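Local coordinates for protein acyl-CoA dehydrogenase (Thermus thermophilus, PDB 2Z1Q) that binds FAD and, as a member of the acyl-CoA dehydrogenase family, probably oxidises saturated acyl-CoA thioesters to their 2,3-dehydroacyl-CoA products, at residues E20-P25 and V320-G325; Q466-G471 and P530-G535; Y513-L518 and T549-G554. One frame throughout, in Å; residues are numbered along the deposited sequence.

Interaction 1: residues E20-P25 and V320-G325; sequences ERVYTP and VYRTVG
Tyr321 opens the contact on the helical side with its backbone as much as its ring. Its carbonyl O already accepts the helical hydrogen bond from Gly325 N, 2.9 Å away, and it also lies at the edge of the Tyr23 ring, near the ring plane, with CD1 of Tyr23 3.4 Å from Tyr321 O. The Tyr321 ring itself runs on past Pro25, whose CG approaches CD2 of Tyr321 at 4.3 Å; beyond it the phenol is hydrogen-bonded to Glu98, and Phe28 packs edge-to-face on the ring.

At Arg322 the loop backbone comes close to the helix. The CA of Arg322 makes a C-H...O contact of 3.4 Å with Tyr23 O, and one water bridges the two backbones: Tyr23 N donates to the water at 2.6 Å, and the water in turn donates to Arg322 O at 3.1 Å. Helix 300-331, one of the helices of the C-terminal part of the acyl-CoA dehydrogenase fold, packs here against the N-terminal segment that leads into helix 30-54. The Arg322 side chain, with CG anti to the backbone N (chi1 170°) and extended from CG to NE, crosses Val22 obliquely, so that its aliphatic CD rests 3.6 Å from CG1 of Val22 while the guanidinium travels on to a salt bridge with Glu493 of helix 476-502.

One helical turn after Tyr321, Gly325 presents bare backbone to the loop. Having no side chain, it lets CB of Tyr23, whose CG is anti to the backbone N (chi1 -173°), come to 3.5 Å from CA of Gly325, so that the tyrosine sits directly against the helix backbone.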
ATOM      1  N   GLU B  20     -23.728  21.409 -16.965  1.00 56.48           N
ATOM      2  CA  GLU B  20     -23.577  22.307 -18.109  1.00 56.17           C
ATOM      3  C   GLU B  20     -22.153  22.821 -18.221  1.00 54.91           C
ATOM      4  O   GLU B  20     -21.712  23.250 -19.289  1.00 54.91           O
ATOM      5  CB  GLU B  20     -24.547  23.485 -17.991  1.00 57.99           C
ATOM      6  CG  GLU B  20     -25.978  23.158 -18.396  1.00 60.35           C
ATOM      7  CD  GLU B  20     -26.904  24.355 -18.275  1.00 61.70           C
ATOM      8  OE1 GLU B  20     -26.435  25.492 -18.502  1.00 62.56           O
ATOM      9  OE2 GLU B  20     -28.099  24.161 -17.967  1.00 61.92           O
ATOM     10  N   ARG B  21     -21.433  22.780 -17.110  1.00 52.86           N
ATOM     11  CA  ARG B  21     -20.054  23.232 -17.098  1.00 51.08           C
ATOM     12  C   ARG B  21     -19.343  22.705 -15.861  1.00 49.03           C
ATOM     13  O   ARG B  21     -19.985  22.332 -14.871  1.00 48.83           O
ATOM     14  CB  ARG B  21     -19.996  24.764 -17.120  1.00 53.46           C
ATOM     15  CG  ARG B  21     -20.780  25.441 -15.999  1.00 56.33           C
ATOM     16  CD  ARG B  21     -20.573  26.953 -15.993  1.00 58.37           C
ATOM     17  NE  ARG B  21     -21.373  27.617 -14.964  1.00 60.00           N
ATOM     18  CZ  ARG B  21     -22.700  27.701 -14.978  1.00 59.90           C
ATOM     19  NH1 ARG B  21     -23.336  28.327 -13.995  1.00 60.26           N
ATOM     20  NH2 ARG B  21     -23.394  27.161 -15.971  1.00 59.72           N
ATOM     21  N   VAL B  22     -18.016  22.664 -15.932  1.00 44.07           N
ATOM     22  CA  VAL B  22     -17.198  22.210 -14.820  1.00 39.53           C
ATOM     23  C   VAL B  22     -15.986  23.122 -14.678  1.00 37.48           C
ATOM     24  O   VAL B  22     -15.381  23.520 -15.668  1.00 34.54           O
ATOM     25  CB  VAL B  22     -16.704  20.747 -15.019  1.00 37.39           C
ATOM     26  CG1 VAL B  22     -17.879  19.791 -15.006  1.00 34.88           C
ATOM     27  CG2 VAL B  22     -15.934  20.624 -16.316  1.00 36.21           C
ATOM     28  N   TYR B  23     -15.642  23.452 -13.439  1.00 37.32           N
ATOM     29  CA  TYR B  23     -14.487  24.296 -13.167  1.00 37.94           C
ATOM     30  C   TYR B  23     -13.255  23.402 -13.272  1.00 37.71           C
ATOM     31  O   TYR B  23     -13.153  22.397 -12.573  1.00 38.88           O
ATOM     32  CB  TYR B  23     -14.606  24.918 -11.762  1.00 38.93           C
ATOM     33  CG  TYR B  23     -13.545  25.958 -11.437  1.00 39.15           C
ATOM     34  CD1 TYR B  23     -12.407  25.621 -10.703  1.00 38.76           C
ATOM     35  CD2 TYR B  23     -13.661  27.271 -11.904  1.00 38.39           C
ATOM     36  CE1 TYR B  23     -11.404  26.568 -10.446  1.00 39.80           C
ATOM     37  CE2 TYR B  23     -12.670  28.222 -11.653  1.00 39.13           C
ATOM     38  CZ  TYR B  23     -11.541  27.866 -10.928  1.00 40.22           C
ATOM     39  OH  TYR B  23     -10.547  28.794 -10.712  1.00 41.36           O
ATOM     40  N   THR B  24     -12.336  23.748 -14.166  1.00 38.07           N
ATOM     41  CA  THR B  24     -11.119  22.960 -14.362  1.00 37.89           C
ATOM     42  C   THR B  24      -9.885  23.751 -13.941  1.00 38.72           C
ATOM     43  O   THR B  24      -9.953  24.961 -13.731  1.00 37.36           O
ATOM     44  CB  THR B  24     -10.914  22.569 -15.840  1.00 37.85           C
ATOM     45  OG1 THR B  24     -10.678  23.754 -16.612  1.00 37.07           O
ATOM     46  CG2 THR B  24     -12.133  21.837 -16.378  1.00 36.18           C
ATOM     47  N   PRO B  25      -8.736  23.069 -13.817  1.00 39.52           N
ATOM     48  CA  PRO B  25      -7.479  23.715 -13.422  1.00 40.83           C
ATOM     49  C   PRO B  25      -7.078  24.821 -14.405  1.00 42.04           C
ATOM     50  O   PRO B  25      -6.561  25.860 -13.998  1.00 43.25           O
ATOM     51  CB  PRO B  25      -6.485  22.553 -13.400  1.00 40.76           C
ATOM     52  CG  PRO B  25      -7.361  21.379 -13.031  1.00 41.85           C
ATOM     53  CD  PRO B  25      -8.577  21.606 -13.890  1.00 40.45           C
ATOM     54  N   VAL B 320     -11.602  17.054  -7.907  1.00 27.27           N
ATOM     55  CA  VAL B 320     -11.378  17.998  -6.809  1.00 28.17           C
ATOM     56  C   VAL B 320     -11.742  19.454  -7.129  1.00 27.79           C
ATOM     57  O   VAL B 320     -12.507  20.088  -6.400  1.00 27.74           O
ATOM     58  CB  VAL B 320      -9.904  17.990  -6.341  1.00 26.44           C
ATOM     59  CG1 VAL B 320      -9.678  19.123  -5.351  1.00 28.53           C
ATOM     60  CG2 VAL B 320      -9.562  16.668  -5.684  1.00 24.15           C
ATOM     61  N   TYR B 321     -11.178  19.983  -8.207  1.00 28.11           N
ATOM     62  CA  TYR B 321     -11.439  21.364  -8.565  1.00 28.95           C
ATOM     63  C   TYR B 321     -12.809  21.588  -9.158  1.00 29.68           C
ATOM     64  O   TYR B 321     -13.304  22.707  -9.168  1.00 29.61           O
ATOM     65  CB  TYR B 321     -10.336  21.877  -9.479  1.00 29.22           C
ATOM     66  CG  TYR B 321      -9.072  22.140  -8.701  1.00 28.68           C
ATOM     67  CD1 TYR B 321      -8.990  23.208  -7.806  1.00 27.88           C
ATOM     68  CD2 TYR B 321      -7.985  21.277  -8.801  1.00 29.37           C
ATOM     69  CE1 TYR B 321      -7.857  23.407  -7.024  1.00 28.67           C
ATOM     70  CE2 TYR B 321      -6.852  21.464  -8.021  1.00 29.61           C
ATOM     71  CZ  TYR B 321      -6.792  22.523  -7.138  1.00 28.00           C
ATOM     72  OH  TYR B 321      -5.665  22.667  -6.369  1.00 29.24           O
ATOM     73  N   ARG B 322     -13.433  20.520  -9.634  1.00 30.15           N
ATOM     74  CA  ARG B 322     -14.771  20.665 -10.165  1.00 29.60           C
ATOM     75  C   ARG B 322     -15.642  20.847  -8.919  1.00 30.25           C
ATOM     76  O   ARG B 322     -16.557  21.671  -8.903  1.00 30.68           O
ATOM     77  CB  ARG B 322     -15.170  19.408 -10.951  1.00 30.26           C
ATOM     78  CG  ARG B 322     -16.641  19.359 -11.335  1.00 28.76           C
ATOM     79  CD  ARG B 322     -17.032  18.020 -11.963  1.00 29.95           C
ATOM     80  NE  ARG B 322     -18.476  17.818 -11.847  1.00 31.36           N
ATOM     81  CZ  ARG B 322     -19.129  16.705 -12.175  1.00 33.72           C
ATOM     82  NH1 ARG B 322     -20.445  16.652 -12.017  1.00 35.74           N
ATOM     83  NH2 ARG B 322     -18.482  15.648 -12.652  1.00 32.73           N
ATOM     84  N   THR B 323     -15.331  20.081  -7.874  1.00 29.45           N
ATOM     85  CA  THR B 323     -16.073  20.160  -6.616  1.00 29.10           C
ATOM     86  C   THR B 323     -15.968  21.557  -6.005  1.00 29.01           C
ATOM     87  O   THR B 323     -16.973  22.144  -5.626  1.00 29.17           O
ATOM     88  CB  THR B 323     -15.543  19.155  -5.560  1.00 28.43           C
ATOM     89  OG1 THR B 323     -15.731  17.811  -6.020  1.00 28.73           O
ATOM     90  CG2 THR B 323     -16.280  19.348  -4.236  1.00 26.89           C
ATOM     91  N   VAL B 324     -14.747  22.077  -5.903  1.00 29.82           N
ATOM     92  CA  VAL B 324     -14.506  23.402  -5.320  1.00 32.32           C
ATOM     93  C   VAL B 324     -15.128  24.493  -6.189  1.00 31.51           C
ATOM     94  O   VAL B 324     -15.630  25.496  -5.682  1.00 30.49           O
ATOM     95  CB  VAL B 324     -12.979  23.675  -5.142  1.00 32.08           C
ATOM     96  CG1 VAL B 324     -12.753  25.006  -4.434  1.00 34.64           C
ATOM     97  CG2 VAL B 324     -12.355  22.561  -4.322  1.00 35.27           C
ATOM     98  N   GLY B 325     -15.104  24.278  -7.502  1.00 32.85           N
ATOM     99  CA  GLY B 325     -15.697  25.236  -8.417  1.00 33.46           C
ATOM    100  C   GLY B 325     -17.177  25.394  -8.132  1.00 33.39           C
ATOM    101  O   GLY B 325     -17.707  26.500  -8.210  1.00 34.52           O
TER
HETATM  102  O   HOH W   1     -17.404  22.659 -11.709  1.00 31.46           O

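Interaction 2: residues Q466-G471 and P530-G535; sequences QKYGQG and PRLVEG
Lys467, at the C-terminal end of helix 445-468, reaches the loop with its aliphatic chain. CG is anti to the backbone N and the chain is extended as far as CE, which lays its methylenes alongside the backbone of 531-532: CD of Lys467 is 3.3 Å from Leu532 O, and CE is 3.5 Å from Arg531 O. A bend at chi4 (-61°) then turns NZ back to 3.0 Å from OH of Tyr468.

Tyr468 follows with CG beside the backbone N and anti to the carbonyl carbon (chi1 -65°), its ring reaching across to the loop. CD2 of Leu532 meets the ring at its edge, in plane, 3.7 Å from CE1 of Tyr468. At the tip, the hydroxyl donates a weak hydrogen bond from Tyr468 OH to Arg531 O, 3.4 Å long. In the all-helical C-terminal region of the acyl-CoA dehydrogenase fold, the contact joins the end of one helix to the loop between helices 505-528 and 535-547, where Leu532 also packs back onto Val460 and Leu463.

The side chain of Arg531, bent at chi2, crosses Tyr468 at about a right angle, although the ring and guanidinium planes are only 18° apart; its NE forms a salt bridge with Glu475. Gly469, with positive phi, takes the chain out of the helix and away from the loop.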
ATOM      1  N   GLN B 466     -35.274  -1.261  -0.829  1.00 45.58           N
ATOM      2  CA  GLN B 466     -36.494  -2.057  -0.941  1.00 49.16           C
ATOM      3  C   GLN B 466     -36.308  -3.471  -0.422  1.00 49.78           C
ATOM      4  O   GLN B 466     -36.966  -4.407  -0.883  1.00 51.61           O
ATOM      5  CB  GLN B 466     -36.982  -2.094  -2.398  1.00 51.55           C
ATOM      6  CG  GLN B 466     -36.048  -2.809  -3.363  1.00 55.90           C
ATOM      7  CD  GLN B 466     -36.480  -2.679  -4.817  1.00 58.23           C
ATOM      8  OE1 GLN B 466     -36.419  -1.593  -5.402  1.00 59.48           O
ATOM      9  NE2 GLN B 466     -36.923  -3.789  -5.406  1.00 58.55           N
ATOM     10  N   LYS B 467     -35.406  -3.627   0.538  1.00 49.94           N
ATOM     11  CA  LYS B 467     -35.151  -4.929   1.130  1.00 49.27           C
ATOM     12  C   LYS B 467     -34.874  -4.810   2.615  1.00 49.03           C
ATOM     13  O   LYS B 467     -35.468  -5.513   3.424  1.00 48.94           O
ATOM     14  CB  LYS B 467     -33.965  -5.612   0.471  1.00 48.28           C
ATOM     15  CG  LYS B 467     -33.655  -6.963   1.098  1.00 49.15           C
ATOM     16  CD  LYS B 467     -32.632  -7.733   0.289  1.00 50.12           C
ATOM     17  CE  LYS B 467     -32.513  -9.170   0.771  1.00 50.84           C
ATOM     18  NZ  LYS B 467     -32.064  -9.246   2.184  1.00 50.32           N
ATOM     19  N   TYR B 468     -33.957  -3.919   2.965  1.00 48.76           N
ATOM     20  CA  TYR B 468     -33.601  -3.728   4.362  1.00 49.38           C
ATOM     21  C   TYR B 468     -34.253  -2.483   4.945  1.00 50.04           C
ATOM     22  O   TYR B 468     -34.323  -2.326   6.160  1.00 51.26           O
ATOM     23  CB  TYR B 468     -32.079  -3.639   4.518  1.00 47.73           C
ATOM     24  CG  TYR B 468     -31.339  -4.909   4.156  1.00 45.16           C
ATOM     25  CD1 TYR B 468     -30.906  -5.157   2.850  1.00 43.94           C
ATOM     26  CD2 TYR B 468     -31.086  -5.874   5.125  1.00 45.81           C
ATOM     27  CE1 TYR B 468     -30.237  -6.333   2.526  1.00 44.62           C
ATOM     28  CE2 TYR B 468     -30.419  -7.058   4.809  1.00 45.63           C
ATOM     29  CZ  TYR B 468     -30.000  -7.283   3.513  1.00 45.43           C
ATOM     30  OH  TYR B 468     -29.362  -8.467   3.218  1.00 44.97           O
ATOM     31  N   GLY B 469     -34.727  -1.598   4.076  1.00 51.05           N
ATOM     32  CA  GLY B 469     -35.363  -0.379   4.537  1.00 51.39           C
ATOM     33  C   GLY B 469     -34.500   0.442   5.476  1.00 52.14           C
ATOM     34  O   GLY B 469     -33.298   0.579   5.278  1.00 52.33           O
ATOM     35  N   GLN B 470     -35.127   0.987   6.511  1.00 53.78           N
ATOM     36  CA  GLN B 470     -34.450   1.814   7.504  1.00 54.55           C
ATOM     37  C   GLN B 470     -33.209   1.153   8.109  1.00 52.60           C
ATOM     38  O   GLN B 470     -32.340   1.833   8.657  1.00 52.08           O
ATOM     39  CB  GLN B 470     -35.439   2.210   8.614  1.00 57.21           C
ATOM     40  CG  GLN B 470     -36.306   1.069   9.149  1.00 60.81           C
ATOM     41  CD  GLN B 470     -37.333   0.564   8.140  1.00 62.75           C
ATOM     42  OE1 GLN B 470     -38.109   1.342   7.579  1.00 64.49           O
ATOM     43  NE2 GLN B 470     -37.348  -0.745   7.915  1.00 62.42           N
ATOM     44  N   GLY B 471     -33.124  -0.168   7.993  1.00 50.66           N
ATOM     45  CA  GLY B 471     -31.981  -0.885   8.528  1.00 48.08           C
ATOM     46  C   GLY B 471     -30.874  -1.092   7.505  1.00 46.28           C
ATOM     47  O   GLY B 471     -29.930  -1.846   7.748  1.00 45.62           O
ATOM     48  N   PRO B 530     -25.963 -10.445  -4.966  1.00 32.35           N
ATOM     49  CA  PRO B 530     -26.501 -11.715  -4.465  1.00 32.23           C
ATOM     50  C   PRO B 530     -27.029 -11.537  -3.038  1.00 33.74           C
ATOM     51  O   PRO B 530     -27.786 -12.377  -2.530  1.00 33.93           O
ATOM     52  CB  PRO B 530     -25.288 -12.646  -4.518  1.00 32.79           C
ATOM     53  CG  PRO B 530     -24.488 -12.101  -5.670  1.00 30.61           C
ATOM     54  CD  PRO B 530     -24.584 -10.610  -5.465  1.00 32.31           C
ATOM     55  N   ARG B 531     -26.637 -10.433  -2.398  1.00 32.61           N
ATOM     56  CA  ARG B 531     -27.053 -10.128  -1.029  1.00 32.36           C
ATOM     57  C   ARG B 531     -28.437  -9.474  -0.993  1.00 32.99           C
ATOM     58  O   ARG B 531     -29.132  -9.516   0.036  1.00 32.99           O
ATOM     59  CB  ARG B 531     -26.033  -9.195  -0.364  1.00 31.96           C
ATOM     60  CG  ARG B 531     -26.369  -8.771   1.063  1.00 31.34           C
ATOM     61  CD  ARG B 531     -26.143  -9.887   2.076  1.00 31.85           C
ATOM     62  NE  ARG B 531     -26.246  -9.378   3.441  1.00 33.09           N
ATOM     63  CZ  ARG B 531     -25.849 -10.033   4.534  1.00 36.45           C
ATOM     64  NH1 ARG B 531     -25.314 -11.249   4.436  1.00 35.83           N
ATOM     65  NH2 ARG B 531     -25.965  -9.464   5.728  1.00 35.86           N
ATOM     66  N   LEU B 532     -28.830  -8.886  -2.121  1.00 32.22           N
ATOM     67  CA  LEU B 532     -30.105  -8.189  -2.255  1.00 34.83           C
ATOM     68  C   LEU B 532     -31.169  -8.971  -3.039  1.00 35.45           C
ATOM     69  O   LEU B 532     -32.361  -8.810  -2.797  1.00 35.32           O
ATOM     70  CB  LEU B 532     -29.874  -6.842  -2.940  1.00 33.37           C
ATOM     71  CG  LEU B 532     -28.717  -6.019  -2.367  1.00 34.58           C
ATOM     72  CD1 LEU B 532     -28.565  -4.709  -3.124  1.00 33.24           C
ATOM     73  CD2 LEU B 532     -28.983  -5.754  -0.900  1.00 34.79           C
ATOM     74  N   VAL B 533     -30.732  -9.800  -3.979  1.00 36.75           N
ATOM     75  CA  VAL B 533     -31.669 -10.575  -4.796  1.00 39.17           C
ATOM     76  C   VAL B 533     -31.301 -12.051  -4.907  1.00 40.03           C
ATOM     77  O   VAL B 533     -30.135 -12.422  -4.764  1.00 40.23           O
ATOM     78  CB  VAL B 533     -31.770  -9.996  -6.234  1.00 39.55           C
ATOM     79  CG1 VAL B 533     -32.542  -8.686  -6.217  1.00 38.37           C
ATOM     80  CG2 VAL B 533     -30.378  -9.774  -6.810  1.00 37.65           C
ATOM     81  N   GLU B 534     -32.304 -12.888  -5.157  1.00 40.96           N
ATOM     82  CA  GLU B 534     -32.079 -14.323  -5.308  1.00 43.74           C
ATOM     83  C   GLU B 534     -33.021 -14.938  -6.342  1.00 43.84           C
ATOM     84  O   GLU B 534     -33.917 -14.265  -6.874  1.00 43.03           O
ATOM     85  CB  GLU B 534     -32.269 -15.045  -3.975  1.00 46.29           C
ATOM     86  CG  GLU B 534     -33.654 -14.891  -3.409  1.00 52.35           C
ATOM     87  CD  GLU B 534     -33.918 -15.846  -2.270  1.00 55.87           C
ATOM     88  OE1 GLU B 534     -33.897 -17.074  -2.509  1.00 56.68           O
ATOM     89  OE2 GLU B 534     -34.144 -15.366  -1.137  1.00 57.28           O
ATOM     90  N   GLY B 535     -32.797 -16.219  -6.625  1.00 43.06           N
ATOM     91  CA  GLY B 535     -33.627 -16.935  -7.575  1.00 43.39           C
ATOM     92  C   GLY B 535     -33.629 -16.368  -8.983  1.00 43.29           C
ATOM     93  O   GLY B 535     -32.639 -15.810  -9.452  1.00 42.41           O
TER

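Interaction 3: residues Y513-L518 and T549-G554; sequences YLAQAL and TKREPG. Unlike the reference sequence in segment 549-554: Gly554 (reference Val).
A helical turn of helix 505-528 lies beside an irregular connection that leaves helix 535-547 and runs toward helix 556-570. The backbones are closest at one end, where CA of Leu518 stands 5.6 Å from CA of Thr549; at the other, CA of Ala515 and CA of Gly554 are 7.1 Å apart. The gap between them is filled by the side chains of Leu518 and Arg551.

Arg551 leaves its backbone with CG in the crowded position between the backbone N and the carbonyl carbon (chi1 69°), then extends from CG to NE across the helix surface. Its aliphatic part crosses Leu518 obliquely: CD2 of Leu518 is 3.6 Å from CB of Arg551, and CB of Leu518 lies 3.7 Å from CD of Arg551. The same leucine methyl approaches the loop backbone, with CD2 of Leu518 3.8 Å from Thr549 O.

Further along, the guanidinium lies flat over Ala515, whose CB sits 3.9 Å above one face, over the centre of the group. Gly554 N lies in plane at its edge. The charge is met by Asp519, in the helix just after 513-518, which forms a salt bridge with NE of Arg551. Thr549 is anchored separately, its hydroxyl hydrogen-bonded to Gln522 of helix 505-528.

Within the loop, Pro553 packs on Pro530 of the second subunit. The arrangement is an interhelical connection laid against a neighbouring helix, in the C-terminal helical region of an acyl-CoA dehydrogenase, where the loop touches the second subunit.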
ATOM      1  N   TYR B 513      -8.913   5.772 -17.365  1.00 27.96           N
ATOM      2  CA  TYR B 513      -9.609   5.755 -16.085  1.00 29.49           C
ATOM      3  C   TYR B 513     -11.017   5.182 -16.233  1.00 30.41           C
ATOM      4  O   TYR B 513     -11.453   4.342 -15.431  1.00 31.39           O
ATOM      5  CB  TYR B 513      -9.667   7.182 -15.518  1.00 27.39           C
ATOM      6  CG  TYR B 513     -10.257   7.244 -14.139  1.00 27.36           C
ATOM      7  CD1 TYR B 513      -9.447   7.091 -13.016  1.00 25.74           C
ATOM      8  CD2 TYR B 513     -11.634   7.346 -13.952  1.00 26.27           C
ATOM      9  CE1 TYR B 513      -9.985   7.029 -11.748  1.00 22.80           C
ATOM     10  CE2 TYR B 513     -12.192   7.281 -12.669  1.00 27.37           C
ATOM     11  CZ  TYR B 513     -11.348   7.114 -11.573  1.00 24.58           C
ATOM     12  OH  TYR B 513     -11.825   6.956 -10.295  1.00 23.39           O
ATOM     13  N   LEU B 514     -11.719   5.641 -17.263  1.00 30.74           N
ATOM     14  CA  LEU B 514     -13.076   5.197 -17.558  1.00 30.65           C
ATOM     15  C   LEU B 514     -13.186   3.672 -17.720  1.00 30.83           C
ATOM     16  O   LEU B 514     -14.002   3.026 -17.053  1.00 30.85           O
ATOM     17  CB  LEU B 514     -13.571   5.891 -18.830  1.00 31.51           C
ATOM     18  CG  LEU B 514     -14.919   5.423 -19.377  1.00 31.95           C
ATOM     19  CD1 LEU B 514     -15.963   5.565 -18.290  1.00 32.31           C
ATOM     20  CD2 LEU B 514     -15.308   6.232 -20.607  1.00 31.99           C
ATOM     21  N   ALA B 515     -12.369   3.098 -18.603  1.00 29.75           N
ATOM     22  CA  ALA B 515     -12.388   1.653 -18.846  1.00 29.57           C
ATOM     23  C   ALA B 515     -12.260   0.867 -17.543  1.00 30.84           C
ATOM     24  O   ALA B 515     -13.063  -0.025 -17.259  1.00 30.13           O
ATOM     25  CB  ALA B 515     -11.260   1.259 -19.799  1.00 28.29           C
ATOM     26  N   GLN B 516     -11.244   1.199 -16.755  1.00 30.13           N
ATOM     27  CA  GLN B 516     -11.024   0.514 -15.491  1.00 29.70           C
ATOM     28  C   GLN B 516     -12.163   0.717 -14.502  1.00 28.95           C
ATOM     29  O   GLN B 516     -12.525  -0.205 -13.777  1.00 29.44           O
ATOM     30  CB  GLN B 516      -9.702   0.977 -14.895  1.00 29.69           C
ATOM     31  CG  GLN B 516      -8.512   0.501 -15.696  1.00 27.76           C
ATOM     32  CD  GLN B 516      -7.204   1.049 -15.182  1.00 26.11           C
ATOM     33  OE1 GLN B 516      -6.942   2.251 -15.254  1.00 27.17           O
ATOM     34  NE2 GLN B 516      -6.372   0.167 -14.653  1.00 24.83           N
ATOM     35  N   ALA B 517     -12.732   1.919 -14.479  1.00 28.86           N
ATOM     36  CA  ALA B 517     -13.841   2.215 -13.581  1.00 29.00           C
ATOM     37  C   ALA B 517     -15.047   1.338 -13.911  1.00 30.48           C
ATOM     38  O   ALA B 517     -15.780   0.911 -13.010  1.00 29.95           O
ATOM     39  CB  ALA B 517     -14.224   3.685 -13.689  1.00 28.14           C
ATOM     40  N   LEU B 518     -15.267   1.078 -15.198  1.00 30.18           N
ATOM     41  CA  LEU B 518     -16.398   0.247 -15.589  1.00 30.33           C
ATOM     42  C   LEU B 518     -16.192  -1.179 -15.109  1.00 29.98           C
ATOM     43  O   LEU B 518     -17.135  -1.831 -14.677  1.00 31.89           O
ATOM     44  CB  LEU B 518     -16.613   0.273 -17.111  1.00 30.48           C
ATOM     45  CG  LEU B 518     -17.707   1.231 -17.604  1.00 32.38           C
ATOM     46  CD1 LEU B 518     -17.346   2.643 -17.212  1.00 33.84           C
ATOM     47  CD2 LEU B 518     -17.872   1.134 -19.115  1.00 34.36           C
ATOM     48  N   THR B 549     -22.766  -1.715 -17.547  1.00 41.56           N
ATOM     49  CA  THR B 549     -21.314  -1.605 -17.472  1.00 42.50           C
ATOM     50  C   THR B 549     -20.663  -2.192 -18.726  1.00 45.19           C
ATOM     51  O   THR B 549     -19.446  -2.343 -18.801  1.00 45.41           O
ATOM     52  CB  THR B 549     -20.767  -2.318 -16.211  1.00 41.09           C
ATOM     53  OG1 THR B 549     -21.208  -3.681 -16.183  1.00 39.25           O
ATOM     54  CG2 THR B 549     -21.266  -1.618 -14.962  1.00 40.84           C
ATOM     55  N   LYS B 550     -21.488  -2.507 -19.716  1.00 48.17           N
ATOM     56  CA  LYS B 550     -20.999  -3.074 -20.966  1.00 50.16           C
ATOM     57  C   LYS B 550     -20.153  -2.041 -21.704  1.00 50.15           C
ATOM     58  O   LYS B 550     -20.531  -0.874 -21.810  1.00 50.31           O
ATOM     59  CB  LYS B 550     -22.187  -3.503 -21.843  1.00 52.83           C
ATOM     60  CG  LYS B 550     -22.110  -4.949 -22.368  1.00 57.70           C
ATOM     61  CD  LYS B 550     -22.081  -5.993 -21.231  1.00 58.30           C
ATOM     62  CE  LYS B 550     -21.969  -7.430 -21.766  1.00 59.31           C
ATOM     63  NZ  LYS B 550     -21.955  -8.463 -20.680  1.00 58.35           N
ATOM     64  N   ARG B 551     -18.999  -2.466 -22.206  1.00 49.76           N
ATOM     65  CA  ARG B 551     -18.122  -1.565 -22.941  1.00 49.03           C
ATOM     66  C   ARG B 551     -17.330  -2.327 -23.984  1.00 48.72           C
ATOM     67  O   ARG B 551     -17.281  -3.557 -23.972  1.00 46.97           O
ATOM     68  CB  ARG B 551     -17.149  -0.863 -21.994  1.00 50.14           C
ATOM     69  CG  ARG B 551     -16.101  -1.789 -21.374  1.00 50.27           C
ATOM     70  CD  ARG B 551     -15.261  -1.053 -20.342  1.00 51.32           C
ATOM     71  NE  ARG B 551     -14.137  -1.840 -19.831  1.00 51.59           N
ATOM     72  CZ  ARG B 551     -13.070  -2.179 -20.553  1.00 51.42           C
ATOM     73  NH1 ARG B 551     -12.975  -1.802 -21.824  1.00 51.04           N
ATOM     74  NH2 ARG B 551     -12.081  -2.874 -20.001  1.00 49.91           N
ATOM     75  N   GLU B 552     -16.712  -1.578 -24.890  1.00 49.23           N
ATOM     76  CA  GLU B 552     -15.896  -2.165 -25.939  1.00 49.82           C
ATOM     77  C   GLU B 552     -14.436  -2.161 -25.496  1.00 49.86           C
ATOM     78  O   GLU B 552     -13.907  -1.138 -25.068  1.00 49.78           O
ATOM     79  CB  GLU B 552     -16.071  -1.382 -27.245  1.00 50.21           C
ATOM     80  CG  GLU B 552     -17.410  -1.637 -27.930  1.00 52.11           C
ATOM     81  CD  GLU B 552     -17.624  -3.113 -28.250  1.00 53.19           C
ATOM     82  OE1 GLU B 552     -18.653  -3.677 -27.821  1.00 53.04           O
ATOM     83  OE2 GLU B 552     -16.760  -3.714 -28.924  1.00 53.53           O
ATOM     84  N   PRO B 553     -13.773  -3.325 -25.574  1.00 50.17           N
ATOM     85  CA  PRO B 553     -12.368  -3.474 -25.181  1.00 49.62           C
ATOM     86  C   PRO B 553     -11.455  -2.344 -25.676  1.00 48.28           C
ATOM     87  O   PRO B 553     -11.415  -2.041 -26.864  1.00 49.17           O
ATOM     88  CB  PRO B 553     -12.001  -4.837 -25.768  1.00 50.34           C
ATOM     89  CG  PRO B 553     -13.294  -5.611 -25.623  1.00 50.63           C
ATOM     90  CD  PRO B 553     -14.321  -4.597 -26.084  1.00 50.37           C
ATOM     91  N   GLY B 554     -10.740  -1.710 -24.749  1.00 46.96           N
ATOM     92  CA  GLY B 554      -9.823  -0.639 -25.103  1.00 43.26           C
ATOM     93  C   GLY B 554      -8.402  -1.157 -24.970  1.00 41.93           C
ATOM     94  O   GLY B 554      -8.156  -2.071 -24.189  1.00 41.18           O
TER

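In the fold
From the N terminus, interaction 1 comes first and spans the most sequence: the loop before helix 30-54 returns to helix 300-331, enclosing the 294 intervening residues, among them the beta strands of the middle domain. Interaction 2 opens only after this loop has closed, joining the end of helix 445-468 to the connection after helix 505-528. Interaction 3 starts within that span, at 513-518, and ends beyond it at 549-554, so the two cross along the chain, tying the late helices to the loops between them. Their centres are about 27 Å apart, and both touch the second subunit, whereas no other chain touches the segments of interaction 1.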